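Long-range contact in N-acetyltransferase (Staphylococcus aureus subsp. aureus, PDB 4M85), which probably transfers an acetyl group from acetyl-coenzyme A to an acceptor substrate, as other enzymes of the GNAT family do: residues A[145-159]-A[173-185]. Numbering follows the deposited sequence.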
ATOM      1  N   VAL A 145      -9.373 -16.316   4.729  1.00 27.25           N
ATOM      2  CA  VAL A 145      -8.182 -15.754   5.386  1.00 26.70           C
ATOM      3  C   VAL A 145      -8.533 -14.683   6.408  1.00 25.92           C
ATOM      4  O   VAL A 145      -9.641 -14.134   6.412  1.00 27.62           O
ATOM      5  CB  VAL A 145      -7.136 -15.185   4.388  1.00 27.97           C
ATOM      6  CG1 VAL A 145      -6.573 -16.280   3.495  1.00 28.68           C
ATOM      7  CG2 VAL A 145      -7.719 -14.070   3.524  1.00 28.43           C
ATOM      8  N   LYS A 146      -7.570 -14.398   7.272  1.00 25.06           N
ATOM      9  CA  LYS A 146      -7.642 -13.264   8.182  1.00 26.89           C
ATOM     10  C   LYS A 146      -6.920 -12.090   7.550  1.00 26.05           C
ATOM     11  O   LYS A 146      -5.706 -12.143   7.337  1.00 26.98           O
ATOM     12  CB  LYS A 146      -7.006 -13.604   9.534  1.00 28.70           C
ATOM     13  CG  LYS A 146      -6.928 -12.415  10.484  1.00 30.35           C
ATOM     14  CD  LYS A 146      -7.115 -12.814  11.949  1.00 32.32           C
ATOM     15  CE  LYS A 146      -5.929 -13.563  12.537  1.00 34.72           C
ATOM     16  NZ  LYS A 146      -4.687 -12.767  12.428  1.00 38.12           N
ATOM     17  N   TRP A 147      -7.679 -11.037   7.242  1.00 22.53           N
ATOM     18  CA  TRP A 147      -7.116  -9.814   6.709  1.00 20.43           C
ATOM     19  C   TRP A 147      -6.748  -8.883   7.846  1.00 19.59           C
ATOM     20  O   TRP A 147      -7.411  -8.842   8.896  1.00 20.69           O
ATOM     21  CB  TRP A 147      -8.097  -9.144   5.753  1.00 19.90           C
ATOM     22  CG  TRP A 147      -8.513  -9.993   4.603  1.00 18.50           C
ATOM     23  CD1 TRP A 147      -9.528 -10.877   4.586  1.00 18.28           C
ATOM     24  CD2 TRP A 147      -7.955 -10.005   3.283  1.00 18.94           C
ATOM     25  NE1 TRP A 147      -9.632 -11.467   3.370  1.00 17.52           N
ATOM     26  CE2 TRP A 147      -8.684 -10.945   2.538  1.00 18.16           C
ATOM     27  CE3 TRP A 147      -6.916  -9.311   2.662  1.00 18.51           C
ATOM     28  CZ2 TRP A 147      -8.408 -11.223   1.212  1.00 18.36           C
ATOM     29  CZ3 TRP A 147      -6.635  -9.590   1.346  1.00 19.80           C
ATOM     30  CH2 TRP A 147      -7.373 -10.554   0.630  1.00 19.09           C
ATOM     31  N   SER A 148      -5.659  -8.161   7.672  1.00 19.07           N
ATOM     32  CA  SER A 148      -5.270  -7.143   8.641  1.00 18.73           C
ATOM     33  C   SER A 148      -4.885  -5.813   7.991  1.00 19.19           C
ATOM     34  O   SER A 148      -4.573  -5.751   6.806  1.00 19.07           O
ATOM     35  CB  SER A 148      -4.119  -7.645   9.518  1.00 18.19           C
ATOM     36  OG  SER A 148      -2.906  -7.710   8.810  1.00 18.49           O
ATOM     37  N   LEU A 149      -4.922  -4.751   8.794  1.00 19.71           N
ATOM     38  CA  LEU A 149      -4.441  -3.450   8.378  1.00 19.30           C
ATOM     39  C   LEU A 149      -4.076  -2.601   9.573  1.00 19.25           C
ATOM     40  O   LEU A 149      -4.421  -2.929  10.716  1.00 18.14           O
ATOM     41  CB  LEU A 149      -5.431  -2.731   7.464  1.00 19.54           C
ATOM     42  CG  LEU A 149      -6.803  -2.311   7.946  1.00 20.80           C
ATOM     43  CD1 LEU A 149      -6.723  -1.116   8.896  1.00 21.23           C
ATOM     44  CD2 LEU A 149      -7.693  -1.977   6.745  1.00 21.62           C
ATOM     45  N   ASN A 150      -3.360  -1.525   9.289  1.00 18.31           N
ATOM     46  CA  ASN A 150      -2.899  -0.591  10.299  1.00 18.74           C
ATOM     47  C   ASN A 150      -3.423   0.819  10.049  1.00 18.82           C
ATOM     48  O   ASN A 150      -3.098   1.441   9.056  1.00 18.89           O
ATOM     49  CB  ASN A 150      -1.380  -0.603  10.307  1.00 19.35           C
ATOM     50  CG  ASN A 150      -0.815  -1.864  10.929  1.00 18.47           C
ATOM     51  OD1 ASN A 150      -1.304  -2.335  11.956  1.00 19.87           O
ATOM     52  ND2 ASN A 150       0.241  -2.404  10.326  1.00 19.24           N
ATOM     53  N   CYS A 151      -4.241   1.322  10.962  1.00 19.35           N
ATOM     54  CA  CYS A 151      -4.953   2.598  10.771  1.00 18.85           C
ATOM     55  C   CYS A 151      -4.359   3.658  11.681  1.00 18.82           C
ATOM     56  O   CYS A 151      -4.396   3.524  12.900  1.00 18.31           O
ATOM     57  CB  CYS A 151      -6.431   2.414  11.125  1.00 19.13           C
ATOM     58  SG  CYS A 151      -7.494   3.865  10.880  1.00 19.61           S
ATOM     59  N   ASP A 152      -3.857   4.726  11.093  1.00 18.90           N
ATOM     60  CA  ASP A 152      -3.421   5.905  11.856  1.00 20.80           C
ATOM     61  C   ASP A 152      -4.445   6.249  12.957  1.00 20.86           C
ATOM     62  O   ASP A 152      -5.610   6.484  12.680  1.00 18.02           O
ATOM     63  CB  ASP A 152      -3.232   7.096  10.905  1.00 23.05           C
ATOM     64  CG  ASP A 152      -2.917   8.434  11.648  1.00 26.67           C
ATOM     65  OD1 ASP A 152      -2.453   8.422  12.814  1.00 25.21           O
ATOM     66  OD2 ASP A 152      -3.162   9.497  11.044  1.00 31.42           O
ATOM     67  N   ILE A 153      -3.982   6.293  14.209  1.00 23.04           N
ATOM     68  CA  ILE A 153      -4.856   6.565  15.344  1.00 23.78           C
ATOM     69  C   ILE A 153      -5.506   7.951  15.273  1.00 27.25           C
ATOM     70  O   ILE A 153      -6.501   8.202  15.952  1.00 29.27           O
ATOM     71  CB  ILE A 153      -4.145   6.379  16.711  1.00 24.07           C
ATOM     72  CG1 ILE A 153      -3.075   7.449  16.946  1.00 24.35           C
ATOM     73  CG2 ILE A 153      -3.537   4.982  16.826  1.00 22.37           C
ATOM     74  CD1 ILE A 153      -2.771   7.600  18.415  1.00 24.57           C
ATOM     75  N   ASN A 154      -4.969   8.844  14.445  1.00 29.15           N
ATOM     76  CA  ASN A 154      -5.543  10.188  14.325  1.00 30.80           C
ATOM     77  C   ASN A 154      -6.588  10.281  13.239  1.00 28.74           C
ATOM     78  O   ASN A 154      -7.214  11.328  13.076  1.00 29.62           O
ATOM     79  CB  ASN A 154      -4.451  11.215  14.064  1.00 31.64           C
ATOM     80  CG  ASN A 154      -3.481  11.337  15.214  1.00 34.59           C
ATOM     81  OD1 ASN A 154      -3.851  11.230  16.387  1.00 37.49           O
ATOM     82  ND2 ASN A 154      -2.225  11.557  14.884  1.00 38.79           N
ATOM     83  N   ASN A 155      -6.789   9.180  12.516  1.00 27.17           N
ATOM     84  CA  ASN A 155      -7.714   9.140  11.413  1.00 25.81           C
ATOM     85  C   ASN A 155      -8.994   8.377  11.743  1.00 24.38           C
ATOM     86  O   ASN A 155      -9.168   7.202  11.366  1.00 22.72           O
ATOM     87  CB  ASN A 155      -7.005   8.560  10.199  1.00 26.41           C
ATOM     88  CG  ASN A 155      -7.802   8.728   8.928  1.00 26.62           C
ATOM     89  OD1 ASN A 155      -9.002   8.977   8.959  1.00 25.42           O
ATOM     90  ND2 ASN A 155      -7.140   8.562   7.798  1.00 28.21           N
ATOM     91  N   GLU A 156      -9.917   9.073  12.402  1.00 26.08           N
ATOM     92  CA  GLU A 156     -11.180   8.454  12.864  1.00 25.48           C
ATOM     93  C   GLU A 156     -12.110   8.060  11.720  1.00 24.40           C
ATOM     94  O   GLU A 156     -12.845   7.067  11.814  1.00 23.10           O
ATOM     95  CB  GLU A 156     -11.931   9.348  13.854  1.00 27.85           C
ATOM     96  CG  GLU A 156     -13.073   8.587  14.541  1.00 31.18           C
ATOM     97  CD  GLU A 156     -13.921   9.448  15.440  1.00 33.81           C
ATOM     98  OE1 GLU A 156     -14.591  10.372  14.914  1.00 38.84           O
ATOM     99  OE2 GLU A 156     -13.926   9.192  16.664  1.00 34.45           O
ATOM    100  N   ALA A 157     -12.089   8.820  10.636  1.00 22.25           N
ATOM    101  CA  ALA A 157     -12.965   8.507   9.520  1.00 22.51           C
ATOM    102  C   ALA A 157     -12.583   7.156   8.886  1.00 22.32           C
ATOM    103  O   ALA A 157     -13.461   6.353   8.517  1.00 22.68           O
ATOM    104  CB  ALA A 157     -12.963   9.637   8.481  1.00 21.54           C
ATOM    105  N   ALA A 158     -11.285   6.902   8.751  1.00 22.37           N
ATOM    106  CA  ALA A 158     -10.828   5.589   8.317  1.00 22.28           C
ATOM    107  C   ALA A 158     -11.249   4.528   9.340  1.00 22.86           C
ATOM    108  O   ALA A 158     -11.858   3.508   8.975  1.00 25.09           O
ATOM    109  CB  ALA A 158      -9.332   5.585   8.086  1.00 22.26           C
ATOM    110  N   LEU A 159     -10.998   4.773  10.622  1.00 22.26           N
ATOM    111  CA  LEU A 159     -11.320   3.768  11.628  1.00 23.63           C
ATOM    112  C   LEU A 159     -12.810   3.392  11.578  1.00 24.43           C
ATOM    113  O   LEU A 159     -13.136   2.211  11.670  1.00 22.89           O
ATOM    114  CB  LEU A 159     -10.901   4.226  13.025  1.00 23.14           C
ATOM    115  CG  LEU A 159     -11.234   3.328  14.215  1.00 24.31           C
ATOM    116  CD1 LEU A 159     -10.520   1.967  14.124  1.00 24.13           C
ATOM    117  CD2 LEU A 159     -10.913   4.053  15.530  1.00 23.34           C
ATOM    118  N   ILE A 173       0.262  -0.418  17.212  1.00 26.59           N
ATOM    119  CA  ILE A 173       1.643  -0.608  16.761  1.00 27.46           C
ATOM    120  C   ILE A 173       2.258   0.730  16.392  1.00 26.55           C
ATOM    121  O   ILE A 173       1.586   1.598  15.808  1.00 24.29           O
ATOM    122  CB  ILE A 173       1.734  -1.608  15.579  1.00 28.43           C
ATOM    123  CG1 ILE A 173       3.201  -1.872  15.204  1.00 30.28           C
ATOM    124  CG2 ILE A 173       0.944  -1.118  14.370  1.00 28.55           C
ATOM    125  CD1 ILE A 173       3.400  -3.021  14.234  1.00 30.21           C
ATOM    126  N   GLU A 174       3.520   0.912  16.777  1.00 24.84           N
ATOM    127  CA  GLU A 174       4.262   2.110  16.409  1.00 25.53           C
ATOM    128  C   GLU A 174       5.098   1.794  15.193  1.00 23.45           C
ATOM    129  O   GLU A 174       5.804   0.794  15.173  1.00 23.04           O
ATOM    130  CB  GLU A 174       5.193   2.592  17.532  1.00 27.10           C
ATOM    131  CG  GLU A 174       5.800   3.938  17.230  1.00 29.77           C
ATOM    132  CD  GLU A 174       6.776   4.445  18.279  1.00 32.55           C
ATOM    133  OE1 GLU A 174       7.163   3.682  19.194  1.00 31.69           O
ATOM    134  OE2 GLU A 174       7.180   5.621  18.140  1.00 33.70           O
ATOM    135  N   LEU A 175       5.032   2.674  14.209  1.00 23.09           N
ATOM    136  CA  LEU A 175       5.756   2.528  12.961  1.00 24.04           C
ATOM    137  C   LEU A 175       6.280   3.881  12.568  1.00 24.61           C
ATOM    138  O   LEU A 175       5.496   4.810  12.371  1.00 25.46           O
ATOM    139  CB  LEU A 175       4.813   2.010  11.859  1.00 23.47           C
ATOM    140  CG  LEU A 175       4.253   0.602  12.040  1.00 23.07           C
ATOM    141  CD1 LEU A 175       3.330   0.263  10.871  1.00 23.73           C
ATOM    142  CD2 LEU A 175       5.370  -0.406  12.105  1.00 24.36           C
ATOM    143  N   TYR A 176       7.607   3.986  12.456  1.00 26.19           N
ATOM    144  CA  TYR A 176       8.282   5.225  12.082  1.00 27.26           C
ATOM    145  C   TYR A 176       7.746   6.438  12.849  1.00 27.42           C
ATOM    146  O   TYR A 176       7.358   7.430  12.262  1.00 29.61           O
ATOM    147  CB  TYR A 176       8.200   5.397  10.560  1.00 27.32           C
ATOM    148  CG  TYR A 176       8.562   4.098   9.850  1.00 25.08           C
ATOM    149  CD1 TYR A 176       9.888   3.717   9.706  1.00 24.73           C
ATOM    150  CD2 TYR A 176       7.582   3.238   9.385  1.00 24.73           C
ATOM    151  CE1 TYR A 176      10.238   2.537   9.082  1.00 23.36           C
ATOM    152  CE2 TYR A 176       7.913   2.044   8.770  1.00 23.95           C
ATOM    153  CZ  TYR A 176       9.241   1.702   8.617  1.00 24.04           C
ATOM    154  OH  TYR A 176       9.588   0.526   8.022  1.00 23.54           O
ATOM    155  N   LYS A 177       7.713   6.321  14.172  1.00 28.51           N
ATOM    156  CA  LYS A 177       7.333   7.419  15.067  1.00 33.00           C
ATOM    157  C   LYS A 177       5.870   7.870  14.953  1.00 33.11           C
ATOM    158  O   LYS A 177       5.549   8.987  15.371  1.00 32.82           O
ATOM    159  CB  LYS A 177       8.247   8.662  14.881  1.00 36.57           C
ATOM    160  CG  LYS A 177       9.756   8.393  14.804  1.00 40.17           C
ATOM    161  CD  LYS A 177      10.325   7.758  16.073  1.00 43.31           C
ATOM    162  CE  LYS A 177      10.744   8.808  17.096  1.00 44.52           C
ATOM    163  NZ  LYS A 177      10.635   8.280  18.492  1.00 46.78           N
ATOM    164  N   HIS A 178       4.997   7.046  14.370  1.00 31.79           N
ATOM    165  CA  HIS A 178       3.557   7.309  14.431  1.00 32.75           C
ATOM    166  C   HIS A 178       2.852   6.055  14.913  1.00 31.10           C
ATOM    167  O   HIS A 178       3.303   4.928  14.648  1.00 32.05           O
ATOM    168  CB  HIS A 178       2.984   7.774  13.082  1.00 37.87           C
ATOM    169  CG  HIS A 178       3.522   9.093  12.614  1.00 44.69           C
ATOM    170  ND1 HIS A 178       3.959   9.308  11.322  1.00 49.21           N
ATOM    171  CD2 HIS A 178       3.709  10.266  13.269  1.00 50.18           C
ATOM    172  CE1 HIS A 178       4.390  10.552  11.199  1.00 48.87           C
ATOM    173  NE2 HIS A 178       4.248  11.155  12.366  1.00 51.26           N
ATOM    174  N   MET A 179       1.764   6.255  15.647  1.00 26.82           N
ATOM    175  CA  MET A 179       0.998   5.159  16.220  1.00 27.23           C
ATOM    176  C   MET A 179      -0.182   4.751  15.310  1.00 24.22           C
ATOM    177  O   MET A 179      -0.872   5.595  14.708  1.00 20.95           O
ATOM    178  CB  MET A 179       0.475   5.571  17.604  1.00 31.62           C
ATOM    179  CG  MET A 179       0.369   4.441  18.608  1.00 35.03           C
ATOM    180  SD  MET A 179       1.916   3.547  18.974  1.00 39.40           S
ATOM    181  CE  MET A 179       3.016   4.913  19.192  1.00 33.87           C
ATOM    182  N   TYR A 180      -0.406   3.448  15.221  1.00 21.12           N
ATOM    183  CA  TYR A 180      -1.459   2.894  14.388  1.00 20.24           C
ATOM    184  C   TYR A 180      -2.309   1.870  15.152  1.00 20.50           C
ATOM    185  O   TYR A 180      -1.794   1.095  15.961  1.00 19.06           O
ATOM    186  CB  TYR A 180      -0.845   2.183  13.183  1.00 20.14           C
ATOM    187  CG  TYR A 180      -0.074   3.090  12.253  1.00 19.91           C
ATOM    188  CD1 TYR A 180       1.238   3.437  12.520  1.00 20.73           C
ATOM    189  CD2 TYR A 180      -0.665   3.600  11.108  1.00 20.69           C
ATOM    190  CE1 TYR A 180       1.939   4.255  11.661  1.00 20.93           C
ATOM    191  CE2 TYR A 180       0.023   4.416  10.250  1.00 20.03           C
ATOM    192  CZ  TYR A 180       1.322   4.748  10.536  1.00 20.56           C
ATOM    193  OH  TYR A 180       2.016   5.584   9.691  1.00 21.61           O
ATOM    194  N   HIS A 181      -3.592   1.818  14.832  1.00 20.16           N
ATOM    195  CA  HIS A 181      -4.464   0.743  15.313  1.00 20.80           C
ATOM    196  C   HIS A 181      -4.270  -0.473  14.423  1.00 20.81           C
ATOM    197  O   HIS A 181      -4.526  -0.399  13.219  1.00 20.70           O
ATOM    198  CB  HIS A 181      -5.928   1.155  15.215  1.00 19.66           C
ATOM    199  CG  HIS A 181      -6.312   2.294  16.106  1.00 20.46           C
ATOM    200  ND1 HIS A 181      -6.343   2.187  17.481  1.00 20.40           N
ATOM    201  CD2 HIS A 181      -6.790   3.529  15.815  1.00 19.97           C
ATOM    202  CE1 HIS A 181      -6.773   3.326  17.997  1.00 20.88           C
ATOM    203  NE2 HIS A 181      -7.056   4.154  17.007  1.00 20.01           N
ATOM    204  N   HIS A 182      -3.838  -1.590  15.001  1.00 21.82           N
ATOM    205  CA  HIS A 182      -3.786  -2.845  14.258  1.00 21.61           C
ATOM    206  C   HIS A 182      -5.187  -3.447  14.286  1.00 22.31           C
ATOM    207  O   HIS A 182      -5.755  -3.664  15.362  1.00 25.47           O
ATOM    208  CB  HIS A 182      -2.752  -3.798  14.855  1.00 22.23           C
ATOM    209  CG  HIS A 182      -2.445  -4.967  13.977  1.00 23.00           C
ATOM    210  ND1 HIS A 182      -1.637  -4.869  12.861  1.00 24.32           N
ATOM    211  CD2 HIS A 182      -2.874  -6.248  14.019  1.00 23.09           C
ATOM    212  CE1 HIS A 182      -1.560  -6.047  12.275  1.00 23.57           C
ATOM    213  NE2 HIS A 182      -2.302  -6.899  12.956  1.00 23.96           N
ATOM    214  N   LEU A 183      -5.746  -3.687  13.109  1.00 21.85           N
ATOM    215  CA  LEU A 183      -7.122  -4.164  12.940  1.00 22.32           C
ATOM    216  C   LEU A 183      -7.154  -5.468  12.149  1.00 22.34           C
ATOM    217  O   LEU A 183      -6.358  -5.660  11.238  1.00 22.25           O
ATOM    218  CB  LEU A 183      -7.943  -3.119  12.181  1.00 21.90           C
ATOM    219  CG  LEU A 183      -7.983  -1.709  12.780  1.00 21.63           C
ATOM    220  CD1 LEU A 183      -8.824  -0.757  11.947  1.00 20.91           C
ATOM    221  CD2 LEU A 183      -8.533  -1.781  14.182  1.00 21.92           C
ATOM    222  N   ILE A 184      -8.091  -6.354  12.491  1.00 24.19           N
ATOM    223  CA  ILE A 184      -8.270  -7.623  11.781  1.00 23.11           C
ATOM    224  C   ILE A 184      -9.724  -7.939  11.465  1.00 24.54           C
ATOM    225  O   ILE A 184     -10.634  -7.528  12.204  1.00 24.74           O
ATOM    226  CB  ILE A 184      -7.701  -8.789  12.588  1.00 24.22           C
ATOM    227  CG1 ILE A 184      -8.308  -8.797  14.005  1.00 25.91           C
ATOM    228  CG2 ILE A 184      -6.192  -8.662  12.669  1.00 24.91           C
ATOM    229  CD1 ILE A 184      -8.506 -10.181  14.585  1.00 25.94           C
ATOM    230  N   VAL A 185      -9.937  -8.717  10.404  1.00 23.14           N
ATOM    231  CA  VAL A 185     -11.262  -9.237  10.078  1.00 24.87           C
ATOM    232  C   VAL A 185     -11.175 -10.695   9.620  1.00 23.85           C
ATOM    233  O   VAL A 185     -10.185 -11.079   8.991  1.00 23.19           O
ATOM    234  CB  VAL A 185     -11.976  -8.373   9.029  1.00 27.16           C
ATOM    235  CG1 VAL A 185     -11.180  -8.294   7.751  1.00 29.73           C
ATOM    236  CG2 VAL A 185     -13.370  -8.924   8.731  1.00 30.56           C
TER
HETATM  237  O   HOH W   1      -7.833   6.704  17.829  1.00 31.86           O
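Strands 147-152 and 178-184 run antiparallel, joined by paired backbone bonds between Trp-147 and Val-185, Leu-149 and Leu-183, and Cys-151 and His-181; Leu-183 N to Leu-149 O measures 2.8 Å. Beyond the last pair, Ile-153 N still reaches Met-179 O at 3.2 Å, and its N-H points almost straight at the oxygen (175°).

The side-chain hydrogen bond lies on the face of Asn-150 and His-182, a non-hydrogen-bonded pair. His-182 ND1 donates to Asn-150 OD1 over 2.7 Å; the oxygen sits at the edge of the imidazole, a little out of its plane, and amide and ring are turned 48° apart. With CG anti to the backbone N (chi1 -168°), the His-182 side chain carries the ring toward strand 147-152. Both groups are gripped at their other ends, Asn-150 ND2 by Tyr-115 OH and Glu-108 O, His-182 NE2 by Glu-113, which fixes the amide flip and the ring rotation. Ile-173 CG2, from the next strand, lies 3.5 Å from Asn-150 OD1.

On the other face, apolar contacts gather round Leu-183, whose CD1 meets Leu-149 CD1 at 3.7 Å and Leu-159 CD1, from helix 156-164, at 3.9 Å. Tyr-162 of the same helix adds to this cluster.

At the turn after strand 147-152, Ile-153 CG2 sits over the centre of the His-181 ring, a CH-pi contact 3.6 Å from the centroid. A water in the ring plane links His-181 NE2 to Ile-153 O, while Gln-172 holds ND1.

Strand 147-152, helix 156-164 packed on the sheet and the returning C-terminal hairpin of 168-175 and 178-184 make up the C-terminal part of the GNAT fold, in which 178-184 lies between 147-152 and 168-175, antiparallel to both.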